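Chitosanase (Gynuella sunshinyii YC6258, PDB 6X2Q) probably hydrolyses chitosan as a family 46 glycoside hydrolase, and holds a chain of glucosamine units in its binding cleft. Local coordinates at residues Gln7-Leu10 with Ala11-Ile15; Gln102-Val105 with Phe106-Val109; Ser205-Thr208 with Gly209-Asp212; Met215-Leu218 with Lys219-Asn222. One frame throughout, in Å; residues are numbered along the deposited sequence.

Interaction 1. Residues Gln7-Leu10 with Ala11-Ile15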
loop_
_atom_site.group_PDB
_atom_site.type_symbol
_atom_site.label_atom_id
_atom_site.label_comp_id
_atom_site.label_asym_id
_atom_site.label_seq_id
_atom_site.Cartn_x
_atom_site.Cartn_y
_atom_site.Cartn_z
ATOM N N GLN A 7 -2.774 9.561 -14.224
ATOM C CA GLN A 7 -2.578 9.780 -12.770
ATOM C C GLN A 7 -2.464 8.454 -12.002
ATOM O O GLN A 7 -1.693 8.405 -11.082
ATOM C CB GLN A 7 -3.648 10.716 -12.221
ATOM C CG GLN A 7 -3.459 12.162 -12.632
ATOM C CD GLN A 7 -4.646 13.012 -12.260
ATOM O OE1 GLN A 7 -5.740 12.528 -12.070
ATOM N NE2 GLN A 7 -4.433 14.299 -12.133
ATOM N N ARG A 8 -3.199 7.437 -12.437
ATOM C CA ARG A 8 -3.165 6.110 -11.790
ATOM C C ARG A 8 -1.865 5.390 -12.147
ATOM O O ARG A 8 -1.291 4.776 -11.270
ATOM C CB ARG A 8 -4.389 5.282 -12.150
ATOM C CG ARG A 8 -4.825 4.339 -11.042
ATOM C CD ARG A 8 -4.114 3.014 -11.186
ATOM N NE ARG A 8 -3.970 2.170 -10.027
ATOM C CZ ARG A 8 -4.964 1.574 -9.422
ATOM N NH1 ARG A 8 -6.194 1.766 -9.843
ATOM N NH2 ARG A 8 -4.730 0.772 -8.414
ATOM N N LEU A 9 -1.420 5.480 -13.390
ATOM C CA LEU A 9 -0.146 4.812 -13.715
ATOM C C LEU A 9 0.934 5.494 -12.886
ATOM O O LEU A 9 1.788 4.819 -12.378
ATOM C CB LEU A 9 0.130 4.950 -15.207
ATOM C CG LEU A 9 1.581 5.238 -15.545
ATOM C CD1 LEU A 9 2.281 3.977 -15.987
ATOM C CD2 LEU A 9 1.694 6.311 -16.592
ATOM N N LEU A 10 0.852 6.812 -12.801
ATOM C CA LEU A 10 1.747 7.640 -12.009
ATOM C C LEU A 10 1.727 7.215 -10.542
ATOM O O LEU A 10 2.776 6.954 -9.947
ATOM C CB LEU A 10 1.332 9.096 -12.163
ATOM C CG LEU A 10 2.319 10.233 -12.377
ATOM C CD1 LEU A 10 3.441 9.888 -13.316
ATOM C CD2 LEU A 10 1.525 11.366 -12.949
ATOM N N ALA A 11 0.534 7.124 -9.950
ATOM C CA ALA A 11 0.412 6.648 -8.577
ATOM C C ALA A 11 1.095 5.296 -8.394
ATOM O O ALA A 11 1.874 5.103 -7.451
ATOM C CB ALA A 11 -1.063 6.562 -8.186
ATOM N N ASP A 12 0.831 4.354 -9.304
ATOM C CA ASP A 12 1.403 3.020 -9.169
ATOM C C ASP A 12 2.919 3.061 -9.266
ATOM O O ASP A 12 3.610 2.347 -8.534
ATOM C CB ASP A 12 0.833 2.076 -10.230
ATOM C CG ASP A 12 -0.630 1.747 -9.992
ATOM O OD1 ASP A 12 -1.131 2.034 -8.882
ATOM O OD2 ASP A 12 -1.276 1.187 -10.910
ATOM N N GLN A 13 3.458 3.877 -10.168
ATOM C CA GLN A 13 4.907 3.906 -10.318
ATOM C C GLN A 13 5.571 4.573 -9.122
ATOM O O GLN A 13 6.666 4.170 -8.709
ATOM C CB GLN A 13 5.282 4.601 -11.623
ATOM C CG GLN A 13 5.079 3.675 -12.802
ATOM C CD GLN A 13 5.316 4.316 -14.159
ATOM O OE1 GLN A 13 5.816 5.435 -14.273
ATOM N NE2 GLN A 13 4.954 3.592 -15.203
ATOM N N ILE A 14 4.904 5.573 -8.534
ATOM C CA ILE A 14 5.444 6.267 -7.360
ATOM C C ILE A 14 5.467 5.337 -6.154
ATOM O O ILE A 14 6.479 5.230 -5.449
ATOM C CB ILE A 14 4.621 7.537 -7.057
ATOM C CG1 ILE A 14 4.798 8.586 -8.156
ATOM C CG2 ILE A 14 4.981 8.097 -5.698
ATOM C CD1 ILE A 14 3.817 9.754 -8.045
ATOM N N ILE A 15 4.339 4.666 -5.887
ATOM C CA ILE A 15 4.250 3.764 -4.746
ATOM C C ILE A 15 5.199 2.597 -4.927
ATOM O O ILE A 15 5.806 2.105 -3.965
ATOM C CB ILE A 15 2.796 3.300 -4.558
ATOM C CG1 ILE A 15 1.944 4.511 -4.180
ATOM C CG2 ILE A 15 2.696 2.156 -3.526
ATOM C CD1 ILE A 15 0.466 4.230 -4.157
#

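Interaction 2. Residues Gln102-Val105 with Phe106-Val109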
loop_
_atom_site.group_PDB
_atom_site.type_symbol
_atom_site.label_atom_id
_atom_site.label_comp_id
_atom_site.label_asym_id
_atom_site.label_seq_id
_atom_site.Cartn_x
_atom_site.Cartn_y
_atom_site.Cartn_z
ATOM N N GLN A 102 4.710 -15.260 -13.232
ATOM C CA GLN A 102 4.957 -15.209 -14.671
ATOM C C GLN A 102 3.678 -15.344 -15.488
ATOM O O GLN A 102 3.697 -15.058 -16.685
ATOM C CB GLN A 102 5.949 -16.299 -15.067
ATOM C CG GLN A 102 7.342 -16.055 -14.544
ATOM C CD GLN A 102 8.251 -15.518 -15.612
ATOM O OE1 GLN A 102 8.628 -14.345 -15.595
ATOM N NE2 GLN A 102 8.609 -16.372 -16.567
ATOM N N ASN A 103 2.587 -15.771 -14.865
ATOM C CA ASN A 103 1.305 -15.954 -15.531
ATOM C C ASN A 103 0.518 -14.651 -15.469
ATOM O O ASN A 103 0.157 -14.223 -14.367
ATOM C CB ASN A 103 0.526 -17.069 -14.840
ATOM C CG ASN A 103 -0.848 -17.304 -15.447
ATOM O OD1 ASN A 103 -1.281 -16.588 -16.354
ATOM N ND2 ASN A 103 -1.539 -18.328 -14.953
ATOM N N PRO A 104 0.196 -14.017 -16.605
ATOM C CA PRO A 104 -0.572 -12.758 -16.558
ATOM C C PRO A 104 -1.870 -12.876 -15.793
ATOM O O PRO A 104 -2.366 -11.865 -15.275
ATOM C CB PRO A 104 -0.843 -12.445 -18.036
ATOM C CG PRO A 104 -0.015 -13.401 -18.831
ATOM C CD PRO A 104 0.278 -14.565 -17.972
ATOM N N VAL A 105 -2.440 -14.080 -15.701
ATOM C CA VAL A 105 -3.711 -14.231 -15.002
ATOM C C VAL A 105 -3.508 -14.088 -13.497
ATOM O O VAL A 105 -4.359 -13.524 -12.795
ATOM C CB VAL A 105 -4.374 -15.577 -15.354
ATOM C CG1 VAL A 105 -5.688 -15.719 -14.602
ATOM C CG2 VAL A 105 -4.598 -15.709 -16.870
ATOM N N PHE A 106 -2.389 -14.610 -12.981
ATOM C CA PHE A 106 -2.045 -14.420 -11.572
ATOM C C PHE A 106 -1.802 -12.950 -11.263
ATOM O O PHE A 106 -2.305 -12.431 -10.262
ATOM C CB PHE A 106 -0.810 -15.244 -11.207
ATOM C CG PHE A 106 -0.482 -15.220 -9.739
ATOM C CD1 PHE A 106 -1.373 -15.729 -8.807
ATOM C CD2 PHE A 106 0.723 -14.715 -9.291
ATOM C CE1 PHE A 106 -1.072 -15.708 -7.452
ATOM C CE2 PHE A 106 1.033 -14.698 -7.932
ATOM C CZ PHE A 106 0.134 -15.188 -7.015
ATOM N N ARG A 107 -1.037 -12.266 -12.121
ATOM C CA ARG A 107 -0.843 -10.828 -11.968
ATOM C C ARG A 107 -2.175 -10.094 -11.989
ATOM O O ARG A 107 -2.390 -9.159 -11.207
ATOM C CB ARG A 107 0.090 -10.310 -13.064
ATOM C CG ARG A 107 1.437 -11.055 -13.071
ATOM C CD ARG A 107 2.557 -10.243 -13.699
ATOM N NE ARG A 107 2.339 -10.001 -15.124
ATOM C CZ ARG A 107 2.651 -10.862 -16.092
ATOM N NH1 ARG A 107 3.197 -12.036 -15.807
ATOM N NH2 ARG A 107 2.420 -10.548 -17.351
ATOM N N GLN A 108 -3.100 -10.542 -12.840
ATOM C CA GLN A 108 -4.419 -9.919 -12.907
ATOM C C GLN A 108 -5.171 -10.070 -11.590
ATOM O O GLN A 108 -5.815 -9.121 -11.126
ATOM C CB GLN A 108 -5.226 -10.516 -14.069
ATOM C CG GLN A 108 -6.636 -9.936 -14.233
ATOM C CD GLN A 108 -6.625 -8.435 -14.526
ATOM O OE1 GLN A 108 -6.042 -7.991 -15.510
ATOM N NE2 GLN A 108 -7.267 -7.652 -13.661
ATOM N N VAL A 109 -5.087 -11.252 -10.965
ATOM C CA VAL A 109 -5.702 -11.451 -9.652
ATOM C C VAL A 109 -5.121 -10.465 -8.637
ATOM O O VAL A 109 -5.846 -9.889 -7.818
ATOM C CB VAL A 109 -5.526 -12.915 -9.189
ATOM C CG1 VAL A 109 -5.986 -13.098 -7.735
ATOM C CG2 VAL A 109 -6.289 -13.874 -10.104
#

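Interaction 3. Residues Ser205-Thr208 with Gly209-Asp212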
loop_
_atom_site.group_PDB
_atom_site.type_symbol
_atom_site.label_atom_id
_atom_site.label_comp_id
_atom_site.label_asym_id
_atom_site.label_seq_id
_atom_site.Cartn_x
_atom_site.Cartn_y
_atom_site.Cartn_z
ATOM N N SER A 205 9.767 2.607 10.404
ATOM C CA SER A 205 10.623 3.755 10.680
ATOM C C SER A 205 11.556 4.059 9.508
ATOM O O SER A 205 11.759 5.223 9.153
ATOM C CB SER A 205 11.432 3.512 11.957
ATOM O OG SER A 205 12.168 4.677 12.275
ATOM N N GLU A 206 12.124 3.030 8.886
ATOM C CA GLU A 206 13.004 3.236 7.742
ATOM C C GLU A 206 12.256 3.618 6.466
ATOM O O GLU A 206 12.898 3.818 5.428
ATOM C CB GLU A 206 13.821 1.968 7.488
ATOM C CG GLU A 206 14.730 1.581 8.642
ATOM C CD GLU A 206 15.854 0.651 8.209
ATOM O OE1 GLU A 206 16.900 1.163 7.741
ATOM O OE2 GLU A 206 15.690 -0.587 8.328
ATOM N N SER A 207 10.930 3.704 6.494
ATOM C CA SER A 207 10.170 3.980 5.284
ATOM C C SER A 207 9.603 5.399 5.236
ATOM O O SER A 207 8.757 5.683 4.387
ATOM C CB SER A 207 9.034 2.967 5.146
ATOM O OG SER A 207 7.889 3.418 5.863
ATOM N N THR A 208 10.050 6.299 6.115
ATOM C CA THR A 208 9.425 7.615 6.228
ATOM C C THR A 208 9.788 8.556 5.088
ATOM O O THR A 208 9.108 9.575 4.910
ATOM C CB THR A 208 9.802 8.294 7.556
ATOM O OG1 THR A 208 11.228 8.367 7.677
ATOM C CG2 THR A 208 9.229 7.531 8.733
ATOM N N GLY A 209 10.848 8.268 4.335
ATOM C CA GLY A 209 11.163 9.082 3.174
ATOM C C GLY A 209 10.008 9.182 2.191
ATOM O O GLY A 209 9.871 10.186 1.483
ATOM N N ARG A 210 9.141 8.171 2.152
ATOM C CA ARG A 210 8.003 8.240 1.241
ATOM C C ARG A 210 7.016 9.332 1.663
ATOM O O ARG A 210 6.408 9.985 0.813
ATOM C CB ARG A 210 7.313 6.872 1.156
ATOM C CG ARG A 210 6.430 6.508 2.340
ATOM C CD ARG A 210 6.333 4.986 2.467
ATOM N NE ARG A 210 5.362 4.447 1.522
ATOM C CZ ARG A 210 5.204 3.154 1.253
ATOM N NH1 ARG A 210 5.965 2.227 1.835
ATOM N NH2 ARG A 210 4.274 2.783 0.395
ATOM N N VAL A 211 6.821 9.520 2.969
ATOM C CA VAL A 211 5.983 10.621 3.428
ATOM C C VAL A 211 6.663 11.941 3.102
ATOM O O VAL A 211 6.006 12.913 2.689
ATOM C CB VAL A 211 5.686 10.486 4.935
ATOM C CG1 VAL A 211 4.813 11.639 5.424
ATOM C CG2 VAL A 211 5.031 9.133 5.251
ATOM N N ASP A 212 7.997 11.979 3.240
ATOM C CA ASP A 212 8.751 13.160 2.827
ATOM C C ASP A 212 8.528 13.458 1.351
ATOM O O ASP A 212 8.375 14.619 0.968
ATOM C CB ASP A 212 10.248 12.983 3.116
ATOM C CG ASP A 212 10.562 12.847 4.612
ATOM O OD1 ASP A 212 9.801 13.383 5.459
ATOM O OD2 ASP A 212 11.572 12.179 4.943
HETATM O O HOH W 1 12.438 10.619 6.725
#

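Interaction 4. Residues Met215-Leu218 with Lys219-Asn222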
loop_
_atom_site.group_PDB
_atom_site.type_symbol
_atom_site.label_atom_id
_atom_site.label_comp_id
_atom_site.label_asym_id
_atom_site.label_seq_id
_atom_site.Cartn_x
_atom_site.Cartn_y
_atom_site.Cartn_z
ATOM N N MET A 215 5.171 14.999 0.950
ATOM C CA MET A 215 5.252 16.354 1.485
ATOM C C MET A 215 5.979 17.288 0.520
ATOM O O MET A 215 5.599 18.456 0.369
ATOM C CB MET A 215 5.948 16.341 2.852
ATOM C CG MET A 215 6.017 17.699 3.517
ATOM S SD MET A 215 4.394 18.260 4.080
ATOM C CE MET A 215 4.153 17.251 5.545
ATOM N N LYS A 216 7.037 16.796 -0.127
ATOM C CA LYS A 216 7.773 17.605 -1.091
ATOM C C LYS A 216 6.861 18.024 -2.252
ATOM O O LYS A 216 6.797 19.210 -2.612
ATOM C CB LYS A 216 8.999 16.821 -1.573
ATOM C CG LYS A 216 9.897 17.538 -2.586
ATOM C CD LYS A 216 10.821 16.555 -3.348
ATOM C CE LYS A 216 10.112 15.883 -4.558
ATOM N NZ LYS A 216 11.064 15.150 -5.475
ATOM N N LEU A 217 6.108 17.063 -2.816
ATOM C CA LEU A 217 5.141 17.393 -3.861
ATOM C C LEU A 217 4.125 18.412 -3.364
ATOM O O LEU A 217 3.742 19.329 -4.099
ATOM C CB LEU A 217 4.423 16.131 -4.362
ATOM C CG LEU A 217 5.305 15.034 -4.965
ATOM C CD1 LEU A 217 4.479 13.866 -5.464
ATOM C CD2 LEU A 217 6.166 15.596 -6.088
ATOM N N LEU A 218 3.671 18.267 -2.117
ATOM C CA LEU A 218 2.710 19.227 -1.593
ATOM C C LEU A 218 3.337 20.613 -1.466
ATOM O O LEU A 218 2.724 21.611 -1.856
ATOM C CB LEU A 218 2.156 18.749 -0.252
ATOM C CG LEU A 218 1.224 19.731 0.468
ATOM C CD1 LEU A 218 0.021 20.100 -0.418
ATOM C CD2 LEU A 218 0.751 19.139 1.789
ATOM N N LYS A 219 4.577 20.691 -0.965
ATOM C CA LYS A 219 5.207 22.001 -0.788
ATOM C C LYS A 219 5.555 22.667 -2.115
ATOM O O LYS A 219 5.629 23.899 -2.186
ATOM C CB LYS A 219 6.466 21.885 0.073
ATOM C CG LYS A 219 6.216 22.210 1.535
ATOM C CD LYS A 219 6.938 21.246 2.440
ATOM C CE LYS A 219 8.424 21.528 2.458
ATOM N NZ LYS A 219 9.048 20.903 3.675
ATOM N N GLN A 220 5.808 21.890 -3.161
ATOM C CA GLN A 220 6.075 22.453 -4.473
ATOM C C GLN A 220 4.804 22.755 -5.257
ATOM O O GLN A 220 4.886 23.134 -6.430
ATOM C CB GLN A 220 6.966 21.512 -5.273
ATOM C CG GLN A 220 8.330 21.334 -4.659
ATOM C CD GLN A 220 9.128 20.282 -5.372
ATOM O OE1 GLN A 220 8.564 19.361 -5.967
ATOM N NE2 GLN A 220 10.445 20.400 -5.317
ATOM N N GLY A 221 3.638 22.597 -4.640
ATOM C CA GLY A 221 2.400 22.906 -5.319
ATOM C C GLY A 221 1.965 21.909 -6.370
ATOM O O GLY A 221 1.040 22.205 -7.133
ATOM N N ASN A 222 2.587 20.730 -6.439
ATOM C CA ASN A 222 2.144 19.712 -7.389
ATOM C C ASN A 222 1.062 18.834 -6.755
ATOM O O ASN A 222 1.227 17.637 -6.537
ATOM C CB ASN A 222 3.326 18.896 -7.890
ATOM C CG ASN A 222 2.973 18.067 -9.119
ATOM O OD1 ASN A 222 1.793 17.875 -9.421
ATOM N ND2 ASN A 222 3.986 17.559 -9.823
#

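Interaction 1. Residues Gln7-Leu10 with Ala11-Ile15
Gln7 opens the run with its carbonyl, which accepts from Ala11 N one turn on in helix 5-20. Its side chain bonds outside this turn, OE1 taking a hydrogen bond from Thr4 N. Arg8 carries the main side-chain contact. Its carbonyl O accepts from Asp12 N at 2.9 Å, and its side chain forms a salt bridge with the carboxylate of the same residue. The chain bends at chi2 (-89°), which brings NE over toward the next turn. NE gives a nearly straight bond (172°) to Asp12 OD1 at 3.1 Å, on the syn side of that oxygen. NE also lies 3.0 Å from Asp12 OD2, but that bond is bent and weak. The guanidinium and carboxylate planes stand 60° apart, so this is not the flat two-pronged pairing. The guanidinium also makes a cation-pi contact with Phe119. With an alanine here, the Asp12 carboxylate would probably be left to its long, weak ion pair with Arg43, and Phe119 would lose its cation. Leu9 O accepts from Gln13 N at 2.9 Å. Leu10 O receives Ile14 N, and Ile14 CG1 lies against this oxygen at 3.2 Å. Leu10 and Ile14 both face Leu240 of strand 238-240. A salt bridge between residues four apart, laid over main-chain bonds of the same spacing, is common in alpha helices; here Leu10 and Ile14 take another, buried face.

Interaction 2. Residues Gln102-Val105 with Phe106-Val109
Arg107 folds back over Pro104 at the start of helix 104-129. Its chain bends at chi3 (-65°), and the guanidinium comes to lie with one face over the proline. Pro104 CA sits 3.7 Å above that plane, over its centre. NH2 reaches Pro104 CB at 3.8 Å. Gln102 O lies at the guanidinium edge, 3.2 Å from Arg107 NH1. The clear hydrogen bond of NH1 goes to Ser101 O. Replaced by an alanine, this residue would no longer cover Pro104, and Ser101 O would probably lose its charged donor. Main-chain bonds of the first turn hold the two residues in place. Asn103 O takes a straight bond (167°) from Arg107 N at 3.2 Å and a weak one from Phe106 N. Asn103 is the N-cap: its OD1 accepts from Val105 N at 2.8 Å, with the donor well above the amide plane. Its ND2 bonds Tyr60 OH, which ties the cap to helix 52-63. On the buried side the Phe106 ring makes edge-to-face contacts with Tyr60 and Trp97. Farther along, Gln108 NE2 turns to Asp112 OD1. The chemistry is that of a helix start. Asn103 occupies an N-H of the first turn, while the Arg107 cation binds carbonyl oxygen of the preceding loop and lies flat over Pro104, probably with a dispersive contribution.

Interaction 3. Residues Ser205-Thr208 with Gly209-Asp212
Arg210 meets the loop residue Ser207 along its aliphatic stem. CB lies 3.7 Å from Ser207 O. CG comes in to 3.2 Å from the same oxygen, because chi1 (77°) sets it between the backbone N and the carbonyl carbon. CD also stands 3.2 Å from Ser207 O and 4.1 Å from Ser207 OG. Beyond CD the chain bends at chi3 (-80°) and leaves the loop. NE lies close to the like-charged Arg188, while NH2 forms a salt bridge with Asp142 OD1 of helix 134-147. Ser207 OG has polar partners of its own, Gln146 NE2 and Trp204 O. Gln146 lines the glucosamine pocket, so this corner is second shell to the bound sugar. A type I beta turn, Ser205 to Thr208, leads from helix 201-205 into helix 209-219. The new helix starts with a weak bond from Arg210 N to Ser207 O. Thr208 O then accepts from Asp212 N at 3.1 Å, in the carbonyl plane, and weakly from Val211 N. One water links the Thr208 and Asp212 side chains. It sits 2.7 Å from Thr208 OG1 and donates to Asp212 OD2 at a short 2.5 Å. The other carboxylate oxygen, Asp212 OD1, pairs with Lys189 NZ of helix 177-193.

Interaction 4. Residues Met215-Leu218 with Lys219-Asn222
Leu217 O accepts from Asn222 N at 3.0 Å and Leu218 O from Gly221 N at 3.1 Å, while Gly221 turns to a positive phi of 74°. This is a Schellman motif, and it closes helix 209-219. Gly221 is its C-prime residue. A positive phi is easiest for a residue without a CB. The Asn222 bond runs nearly end-on to its carbonyl, whereas Gly221 N stands well above the plane of the Leu218 carbonyl. Just before the motif, regular helical bonds join Lys219 N to Met215 O and Gln220 N to Lys216 O. Two pairs of side chains cross obliquely along this last turn. The stem of Lys219, bent at chi2 and chi3, brings CD to 3.8 Å from Met215 CG. Met215 also packs on helix 177-193. Gln220 runs extended past Lys216, and its amide carbon CD lies 4.0 Å from Lys216 CG. These are contacts of carbon; Lys216 NZ itself bonds Arg230 O of strand 229-231. Leu217 and Leu218 both pack on Leu135 of helix 134-147. Asn222 OD1 accepts from His226 N, which ties the start of the loop to its later residues. Gln220 CG rests 3.3 Å from Lys216 O.

How the interactions relate
The four contacts follow one another along the chain without overlap. Interaction 1 lies in helix 5-20 and interaction 2 at the start of helix 104-129, their centres about 19 Å apart. Interactions 3 and 4 mark the two ends of helix 209-219, with centres about 15 Å apart. Interaction 1 touches interaction 3 through Ile15 CG2 and Arg210 NH2, 4.3 Å apart. Interaction 2 touches none of the others, but Phe119 of its helix meets Arg8 of interaction 1. Interactions 1, 3 and 4 thus gather round helix 134-147, through Tyr141, Asp142 and Leu135. Interaction 2 lies across the chain's centre from 3 and 4. The bound glucosamine is about 6 Å from the Arg210 side chain of interaction 3.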